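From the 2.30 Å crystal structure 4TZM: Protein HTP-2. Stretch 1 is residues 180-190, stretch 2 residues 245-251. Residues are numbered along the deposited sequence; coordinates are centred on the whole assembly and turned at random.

Stretch 1, residues 180-190: FLCTKVLEPLP
Stretch 2 245-251: QCWSKSM

The contact joins the end of a helix and the loop after it to a strand and its following turn through one strong backbone hydrogen bond, with a small apolar patch beside it, burying 345 Å² in all.

Stretch 1 enters as a helix already under way at F180. K184 N donates to F180 O at 2.9 Å, an ordinary helical turn; then L181 O accepts from both V185 N at 3.2 Å and L186 N at 2.8 Å, the second bond making a wider pi-type turn. V185 has phi/psi of -114/-55. From L186 the chain is extended, with -71/143, -70/157, -62/149 and -66/151 through L189. P188 and P190 suit this course, since their rings fix phi near -60° and they have no amide hydrogen to satisfy.

Stretch 2 is already in a strand at Q245 and stays in it through S248, phi between -102° and -158°, psi between 120° and 157°. C246 and S248 point toward stretch 1, Q245 and W247 away. The chain then turns through K249 (-74/-24) and S250 (-85/13). S248 OG (chi1 t) accepts from S250 N at 3.1 Å, a role that a short hydroxyl side chain can fill.

Helix and strand run in broadly the same sense, but near the hydrogen bond the paired residues step in opposite directions. The CA atoms of L181 and C246 lie 9.3 Å apart, a distance bridged by side chains, whereas those of L186 and M251 are 5.1 Å apart and those of E187 and S250 4.6 Å. Here E187 N donates to S250 O at 2.7 Å with a nearly linear angle of 174°. The same oxygen receives a CA-H...O contact from L186 CA at 3.5 Å. E187 and S250 point toward the opposing stretch, their CB atoms 3.7 Å apart. The small serine, chi1 m, permits this closeness and has the largest area covered, 97 Å²; E187, chi1 near -103° and between wells, is exposed, so its charge need not be buried.

The apolar patch centres on L186 (m, t), whose CA-to-CB bond points sideways while its end comes nearer stretch 2. Its CD1 lies 4.3 Å from C246 SG and its CD2 4.0 Å from M251 CB. CD2 also packs 3.7 Å from S248 OG, a van der Waals contact, since a methyl offers no hydrogen bond; that hydroxyl also bonds elsewhere in the structure. L181 (t, p) points toward the strand, its CD2 3.9 Å from C246 CB; the compact cysteine, chi1 t, fits among these methyls. At the exposed margin, V185 (t) brings CG1 within 4.5 Å of CG of M251 (t, t, m).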

# COMPACT_ATOMS: atom_id res chain seq x y z
N PHE A 180 10.34 9.01 -6.92
CA PHE A 180 11.45 9.89 -6.62
C PHE A 180 12.42 9.26 -5.62
O PHE A 180 13.64 9.31 -5.80
CB PHE A 180 10.96 11.24 -6.09
CG PHE A 180 12.05 12.10 -5.54
CD1 PHE A 180 12.92 12.77 -6.38
CD2 PHE A 180 12.21 12.25 -4.17
CE1 PHE A 180 13.93 13.56 -5.87
CE2 PHE A 180 13.22 13.04 -3.66
CZ PHE A 180 14.08 13.69 -4.51
N LEU A 181 11.87 8.66 -4.56
CA LEU A 181 12.66 7.98 -3.54
C LEU A 181 13.53 6.86 -4.12
O LEU A 181 14.73 6.77 -3.84
CB LEU A 181 11.74 7.39 -2.46
CG LEU A 181 12.36 6.48 -1.39
CD1 LEU A 181 13.38 7.24 -0.57
CD2 LEU A 181 11.27 5.89 -0.50
N CYS A 182 12.92 5.99 -4.92
CA CYS A 182 13.61 4.81 -5.42
C CYS A 182 14.64 5.14 -6.50
O CYS A 182 15.62 4.42 -6.65
CB CYS A 182 12.59 3.79 -5.95
SG CYS A 182 11.47 3.16 -4.70
N THR A 183 14.40 6.22 -7.24
CA THR A 183 15.26 6.60 -8.35
C THR A 183 16.38 7.57 -7.95
O THR A 183 17.54 7.36 -8.30
CB THR A 183 14.44 7.25 -9.48
OG1 THR A 183 13.46 6.31 -9.95
CG2 THR A 183 15.34 7.67 -10.64
N LYS A 184 16.03 8.63 -7.21
CA LYS A 184 16.97 9.72 -6.94
C LYS A 184 17.54 9.74 -5.51
O LYS A 184 18.49 10.47 -5.25
CB LYS A 184 16.29 11.07 -7.22
CG LYS A 184 15.68 11.20 -8.60
CD LYS A 184 16.74 11.35 -9.67
CE LYS A 184 16.11 11.64 -11.03
NZ LYS A 184 17.12 12.07 -12.03
N VAL A 185 16.96 8.96 -4.61
CA VAL A 185 17.39 9.00 -3.21
C VAL A 185 18.06 7.71 -2.73
O VAL A 185 19.18 7.74 -2.22
CB VAL A 185 16.21 9.30 -2.26
CG1 VAL A 185 16.67 9.28 -0.81
CG2 VAL A 185 15.58 10.64 -2.61
N LEU A 186 17.37 6.59 -2.89
CA LEU A 186 17.89 5.30 -2.44
C LEU A 186 19.05 4.81 -3.30
O LEU A 186 19.07 5.00 -4.51
CB LEU A 186 16.78 4.25 -2.43
CG LEU A 186 15.66 4.42 -1.40
CD1 LEU A 186 14.67 3.27 -1.47
CD2 LEU A 186 16.25 4.55 -0.00
N GLU A 187 20.02 4.17 -2.65
CA GLU A 187 21.06 3.43 -3.35
C GLU A 187 20.44 2.19 -3.98
O GLU A 187 19.39 1.73 -3.53
CB GLU A 187 22.19 3.03 -2.40
CG GLU A 187 23.45 3.88 -2.49
CD GLU A 187 24.63 3.23 -1.80
OE1 GLU A 187 24.44 2.15 -1.19
OE2 GLU A 187 25.75 3.78 -1.86
N PRO A 188 21.08 1.64 -5.02
CA PRO A 188 20.61 0.37 -5.59
C PRO A 188 20.67 -0.76 -4.57
O PRO A 188 21.54 -0.74 -3.70
CB PRO A 188 21.58 0.11 -6.75
CG PRO A 188 22.14 1.48 -7.10
CD PRO A 188 22.20 2.22 -5.79
N LEU A 189 19.77 -1.73 -4.67
CA LEU A 189 19.80 -2.90 -3.81
C LEU A 189 21.05 -3.73 -4.10
O LEU A 189 21.55 -3.72 -5.23
CB LEU A 189 18.53 -3.74 -3.98
CG LEU A 189 17.28 -3.25 -3.27
CD1 LEU A 189 16.07 -4.11 -3.62
CD2 LEU A 189 17.50 -3.22 -1.77
N PRO A 190 21.56 -4.45 -3.08
CA PRO A 190 22.71 -5.34 -3.27
C PRO A 190 22.45 -6.42 -4.32
O PRO A 190 21.30 -6.63 -4.72
CB PRO A 190 22.90 -5.97 -1.89
CG PRO A 190 22.33 -4.97 -0.94
CD PRO A 190 21.15 -4.37 -1.67
N GLN A 245 5.55 4.01 4.72
CA GLN A 245 6.86 4.33 5.28
C GLN A 245 7.95 3.49 4.62
O GLN A 245 7.68 2.43 4.07
CB GLN A 245 6.87 4.08 6.79
CG GLN A 245 6.96 5.34 7.64
CD GLN A 245 6.64 5.08 9.10
OE1 GLN A 245 6.12 4.02 9.46
NE2 GLN A 245 6.94 6.05 9.95
N CYS A 246 9.19 3.98 4.67
CA CYS A 246 10.31 3.24 4.13
C CYS A 246 11.49 3.28 5.09
O CYS A 246 11.99 4.35 5.43
CB CYS A 246 10.73 3.77 2.76
SG CYS A 246 12.20 2.98 2.04
N TRP A 247 11.91 2.10 5.54
CA TRP A 247 13.18 1.94 6.23
C TRP A 247 14.16 1.34 5.23
O TRP A 247 13.78 0.47 4.44
CB TRP A 247 13.04 1.04 7.46
CG TRP A 247 12.33 1.67 8.61
CD1 TRP A 247 12.87 2.53 9.53
CD2 TRP A 247 10.96 1.48 8.99
NE1 TRP A 247 11.91 2.89 10.45
CE2 TRP A 247 10.73 2.26 10.14
CE3 TRP A 247 9.91 0.73 8.46
CZ2 TRP A 247 9.49 2.31 10.77
CZ3 TRP A 247 8.68 0.78 9.09
CH2 TRP A 247 8.48 1.56 10.23
N SER A 248 15.41 1.80 5.24
CA SER A 248 16.35 1.30 4.24
C SER A 248 17.82 1.45 4.64
O SER A 248 18.22 2.46 5.22
CB SER A 248 16.11 2.01 2.90
OG SER A 248 16.83 1.37 1.86
N LYS A 249 18.60 0.43 4.33
CA LYS A 249 20.05 0.49 4.46
C LYS A 249 20.62 1.35 3.34
O LYS A 249 21.70 1.91 3.45
CB LYS A 249 20.67 -0.91 4.41
CG LYS A 249 20.55 -1.71 5.69
CD LYS A 249 21.34 -1.06 6.82
CE LYS A 249 21.77 -2.10 7.85
NZ LYS A 249 22.44 -1.47 9.02
N SER A 250 19.86 1.45 2.25
CA SER A 250 20.32 2.11 1.03
C SER A 250 20.10 3.62 1.06
O SER A 250 20.22 4.29 0.02
CB SER A 250 19.61 1.51 -0.18
OG SER A 250 19.72 0.09 -0.20
N MET A 251 19.79 4.16 2.23
CA MET A 251 19.51 5.59 2.37
C MET A 251 20.71 6.34 2.95
O MET A 251 21.00 6.25 4.14
CB MET A 251 18.28 5.81 3.25
CG MET A 251 17.58 7.14 3.03
SD MET A 251 16.18 7.38 4.14
CE MET A 251 15.32 5.82 3.96